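Local coordinates for esterase (Uncultured bacterium, PDB 5EGN) that degrades N-acyl homoserine lactones, the quorum-sensing signals of bacteria, as a lactonase of the alpha/beta hydrolase fold, at the interface of chains A and B. Numbering follows the deposited sequence. Chains: chain A/B, Esterase.

Contact 1: the interface of chains A and B. Residues chain A 160-161, 164, 246; chain B 36-37, 41, 249-250.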
# COMPACT_ATOMS: atom_id res chain seq x y z
N GLU A 160 1.65 -12.52 6.76
CA GLU A 160 1.33 -11.81 5.53
C GLU A 160 2.50 -10.96 5.02
O GLU A 160 2.57 -10.65 3.83
CB GLU A 160 0.10 -10.92 5.74
CG GLU A 160 0.30 -9.79 6.74
CD GLU A 160 -0.16 -10.16 8.14
OE1 GLU A 160 -0.41 -11.36 8.39
OE2 GLU A 160 -0.27 -9.25 8.99
N ILE A 161 3.40 -10.59 5.92
CA ILE A 161 4.58 -9.81 5.56
C ILE A 161 5.53 -10.63 4.69
O ILE A 161 5.87 -10.23 3.58
CB ILE A 161 5.33 -9.31 6.82
CG1 ILE A 161 4.43 -8.38 7.63
CG2 ILE A 161 6.62 -8.61 6.42
CD1 ILE A 161 5.08 -7.84 8.89
N VAL A 164 3.85 -11.34 1.31
CA VAL A 164 3.86 -10.26 0.32
C VAL A 164 5.27 -9.98 -0.18
O VAL A 164 5.46 -9.58 -1.34
CB VAL A 164 3.22 -8.96 0.88
CG1 VAL A 164 4.14 -8.28 1.89
CG2 VAL A 164 2.89 -8.00 -0.25
N LEU A 246 6.61 -2.39 8.79
CA LEU A 246 5.50 -3.32 8.60
C LEU A 246 5.30 -4.23 9.81
O LEU A 246 4.17 -4.58 10.15
CB LEU A 246 5.72 -4.17 7.35
CG LEU A 246 5.33 -3.54 6.01
CD1 LEU A 246 5.50 -4.55 4.89
CD2 LEU A 246 3.91 -3.01 6.06
N TYR B 36 -2.56 -3.87 -0.25
CA TYR B 36 -1.13 -4.17 -0.38
C TYR B 36 -0.81 -5.64 -0.13
O TYR B 36 -0.04 -6.24 -0.87
CB TYR B 36 -0.29 -3.30 0.57
CG TYR B 36 1.19 -3.61 0.52
CD1 TYR B 36 1.96 -3.26 -0.59
CD2 TYR B 36 1.83 -4.28 1.57
CE1 TYR B 36 3.31 -3.56 -0.65
CE2 TYR B 36 3.18 -4.58 1.51
CZ TYR B 36 3.91 -4.22 0.40
OH TYR B 36 5.26 -4.51 0.34
N PHE B 37 -1.40 -6.21 0.91
CA PHE B 37 -1.09 -7.59 1.27
C PHE B 37 -1.85 -8.62 0.44
O PHE B 37 -1.58 -9.81 0.53
CB PHE B 37 -1.37 -7.83 2.75
CG PHE B 37 -0.41 -7.13 3.67
CD1 PHE B 37 0.87 -7.62 3.86
CD2 PHE B 37 -0.79 -5.99 4.35
CE1 PHE B 37 1.76 -6.98 4.71
CE2 PHE B 37 0.09 -5.34 5.20
CZ PHE B 37 1.36 -5.84 5.38
N PRO B 41 0.52 -11.14 -3.59
CA PRO B 41 0.40 -12.60 -3.54
C PRO B 41 -0.56 -13.15 -4.60
O PRO B 41 -0.30 -14.22 -5.15
CB PRO B 41 -0.15 -12.85 -2.13
CG PRO B 41 0.41 -11.73 -1.33
CD PRO B 41 0.40 -10.53 -2.25
N PRO B 249 -4.83 -10.28 7.34
CA PRO B 249 -4.56 -10.33 5.89
C PRO B 249 -4.34 -11.73 5.33
O PRO B 249 -4.90 -12.04 4.28
CB PRO B 249 -3.27 -9.50 5.76
CG PRO B 249 -3.27 -8.60 6.94
CD PRO B 249 -3.86 -9.42 8.05
N SER B 250 -3.54 -12.55 6.00
CA SER B 250 -3.22 -13.88 5.50
C SER B 250 -4.45 -14.78 5.52
O SER B 250 -4.68 -15.58 4.60
CB SER B 250 -2.08 -14.50 6.32
OG SER B 250 -1.46 -15.56 5.62
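B:Phe37 lies under the side chain of A:Glu160, the two belonging to helix 36-39 of chain B and helix 159-168 of chain A. The methylene CG of A:Glu160 sits over one face of the phenyl ring, 4.0 Å from its centroid and offset toward the rim, in a CH-pi contact. With chi1 at 64°, CG is placed between the backbone N and the carbonyl carbon. Glutamate suits this place because its aliphatic stem packs on the aromatic face while a bend at chi2 lays the carboxylate, nearly perpendicular to the ring, against CG and CD of B:Pro249.

The opposite face of B:Phe37 is backed within its own chain by CD2 of B:Tyr36, so the ring is sandwiched and probably little able to swing. Its far end, CZ, meets methyl CD2 of A:Leu246 at 3.9 Å, the leucine coming from the opposite direction. Leucine suits because its other methyl, CD1, can reach the flank of B:Tyr36. A:Val164, one turn along the helix from A:Glu160, touches both rings through CG1, 3.8 Å from CE2 of B:Tyr36 and 3.9 Å from CD1 of B:Phe37, while CG2 lies over the tyrosine face, near its rim. A branched, compact valine thus fills the angle between two aromatic rings. This is the tightly packed part, and B:Phe37 alone has 72 Å² hidden by chain A.

Toward helix 249-257 of chain B the contact thins out, although the rigid proline ring still touches, CB of B:Pro249 to CB of A:Glu160 at 3.7 Å. Chain A hides little of B:Pro249, 15 Å², and less of B:Ser250, 7 Å². B:Pro41 likewise only grazes A:Val164, CD to CG2 at 4.1 Å.

As part of a two-fold symmetric interface between identical chains, the patch supplies an apolar anchor that would hold the lactonase as a dimer, if the deposited pair is the biological one.

Contact 2: the interface of chains A and B. Residues chain A 31, 57-58, 168, 174; chain B 16, 36, 40.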
# COMPACT_ATOMS: atom_id res chain seq x y z
N ASN A 31 8.13 -2.06 -3.65
CA ASN A 31 7.75 -0.75 -4.18
C ASN A 31 7.20 0.16 -3.09
O ASN A 31 7.26 -0.18 -1.90
CB ASN A 31 6.73 -0.89 -5.31
CG ASN A 31 5.48 -1.64 -4.88
OD1 ASN A 31 4.63 -1.10 -4.18
ND2 ASN A 31 5.36 -2.88 -5.33
N GLY A 57 8.07 -1.77 -9.35
CA GLY A 57 6.68 -1.34 -9.32
C GLY A 57 6.16 -0.66 -10.57
O GLY A 57 6.05 -1.28 -11.63
N ARG A 58 5.85 0.62 -10.44
CA ARG A 58 5.17 1.37 -11.49
C ARG A 58 6.13 2.21 -12.32
O ARG A 58 5.73 2.85 -13.30
CB ARG A 58 4.10 2.26 -10.87
CG ARG A 58 3.09 1.50 -10.04
CD ARG A 58 2.29 2.44 -9.17
NE ARG A 58 2.92 2.67 -7.87
CZ ARG A 58 2.33 2.45 -6.71
NH1 ARG A 58 1.09 1.99 -6.68
NH2 ARG A 58 2.97 2.68 -5.57
N HIS A 168 6.61 -10.18 -3.96
CA HIS A 168 7.20 -9.02 -4.64
C HIS A 168 8.19 -9.39 -5.75
O HIS A 168 8.14 -8.80 -6.84
CB HIS A 168 7.89 -8.11 -3.63
CG HIS A 168 7.02 -7.00 -3.12
ND1 HIS A 168 6.49 -6.03 -3.95
CD2 HIS A 168 6.60 -6.70 -1.87
CE1 HIS A 168 5.78 -5.18 -3.23
NE2 HIS A 168 5.83 -5.57 -1.96
N ASN A 174 6.15 -6.35 -11.21
CA ASN A 174 6.68 -5.49 -10.16
C ASN A 174 8.20 -5.48 -10.15
O ASN A 174 8.83 -4.43 -10.02
CB ASN A 174 6.14 -5.93 -8.80
CG ASN A 174 6.76 -5.16 -7.65
OD1 ASN A 174 6.39 -4.02 -7.38
ND2 ASN A 174 7.70 -5.79 -6.95
N TYR B 16 -1.26 -5.95 -12.30
CA TYR B 16 -0.17 -6.90 -12.17
C TYR B 16 -0.58 -8.31 -12.59
O TYR B 16 -1.74 -8.69 -12.46
CB TYR B 16 0.36 -6.92 -10.73
CG TYR B 16 0.96 -5.61 -10.25
CD1 TYR B 16 2.26 -5.25 -10.59
CD2 TYR B 16 0.23 -4.76 -9.43
CE1 TYR B 16 2.81 -4.06 -10.13
CE2 TYR B 16 0.78 -3.57 -8.97
CZ TYR B 16 2.07 -3.23 -9.33
OH TYR B 16 2.62 -2.04 -8.88
N TYR B 36 -2.56 -3.87 -0.25
CA TYR B 36 -1.13 -4.17 -0.38
C TYR B 36 -0.81 -5.64 -0.13
O TYR B 36 -0.04 -6.24 -0.87
CB TYR B 36 -0.29 -3.30 0.57
CG TYR B 36 1.19 -3.61 0.52
CD1 TYR B 36 1.96 -3.26 -0.59
CD2 TYR B 36 1.83 -4.28 1.57
CE1 TYR B 36 3.31 -3.56 -0.65
CE2 TYR B 36 3.18 -4.58 1.51
CZ TYR B 36 3.91 -4.22 0.40
OH TYR B 36 5.26 -4.51 0.34
N PHE B 40 -0.24 -8.44 -4.38
CA PHE B 40 0.93 -9.10 -4.95
C PHE B 40 0.99 -10.62 -4.74
O PHE B 40 1.48 -11.33 -5.62
CB PHE B 40 2.20 -8.45 -4.40
CG PHE B 40 2.35 -7.01 -4.81
CD1 PHE B 40 2.88 -6.69 -6.05
CD2 PHE B 40 1.94 -5.99 -3.98
CE1 PHE B 40 3.01 -5.37 -6.44
CE2 PHE B 40 2.07 -4.67 -4.36
CZ PHE B 40 2.60 -4.36 -5.59
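The end of helix 159-168 and the loops carrying A:Asn31, A:Gly57, A:Arg58 and A:Asn174 in chain A meet strand 9-16, helix 36-39 and the loop residue B:Phe40 of chain B. A:His168 makes a polar link: its ring NE2 and the phenol OH of B:Tyr36 are hydrogen-bonded at 2.6 Å, with 155° at the hydrogen, and the donor is not decided. The tyrosine CZ lies in the imidazole plane at its edge. Histidine suits this place because the same ring also offers carbon to an aromatic neighbour: CE1 stands 3.8 Å above the plane of B:Phe40, over its centre.

A flat phenylalanine fits here, taking the imidazole on one face and packing its rim, at CE1, over the centre of the B:Tyr16 ring in its own chain. On the same face as A:His168, displaced outward past CZ and CE1, lie the amides of A:Asn31 and A:Asn174; A:Asn174 crosses the ring at about a right angle, CG lying 3.9 Å from CE1 of B:Phe40. B:Tyr16 is long enough to bring CE1 of its ring edge to CB of A:Asn174 at 4.0 Å and its hydroxyl near CG of A:Arg58.

Behind this front, A:Asn174 ties chain A together. Its amide ND2 donates to the backbone O of A:His168 at 3.0 Å, joining the loop to the helix end, while its OD1 accepts from the amide of A:Asn31. With CG trans to the main-chain nitrogen (chi1 174°), the amide extends toward both partners. Asparagine fits because one short group supplies both a donor and an acceptor. A leucine in its place could form neither bond, which would probably leave the A:Asn31 amide free to turn and the carbonyl of A:His168 without this mate.

The A:Asn31 ND2 to A:Asn174 OD1 bond measures 2.6 Å, its donor standing above the carbonyl plane, 38° out of it.

Contacts 1 and 2 are neighbouring patches of one interface, the centres of their C-alpha atoms about 12 Å apart. B:Tyr36 belongs to both: its ring flank serves contact 1 and its hydroxyl contact 2. Helix 159-168 of chain A contributes to both. Helix 36-39 of chain B supplies B:Tyr36 to both and B:Phe37 to contact 1, with B:Phe40 of contact 2 just past its end. An apolar patch and a more polar one thus rest on the same elements, so a displacement of either element would probably disturb both. The two-fold symmetry exchanges the chains, so each contact occurs twice.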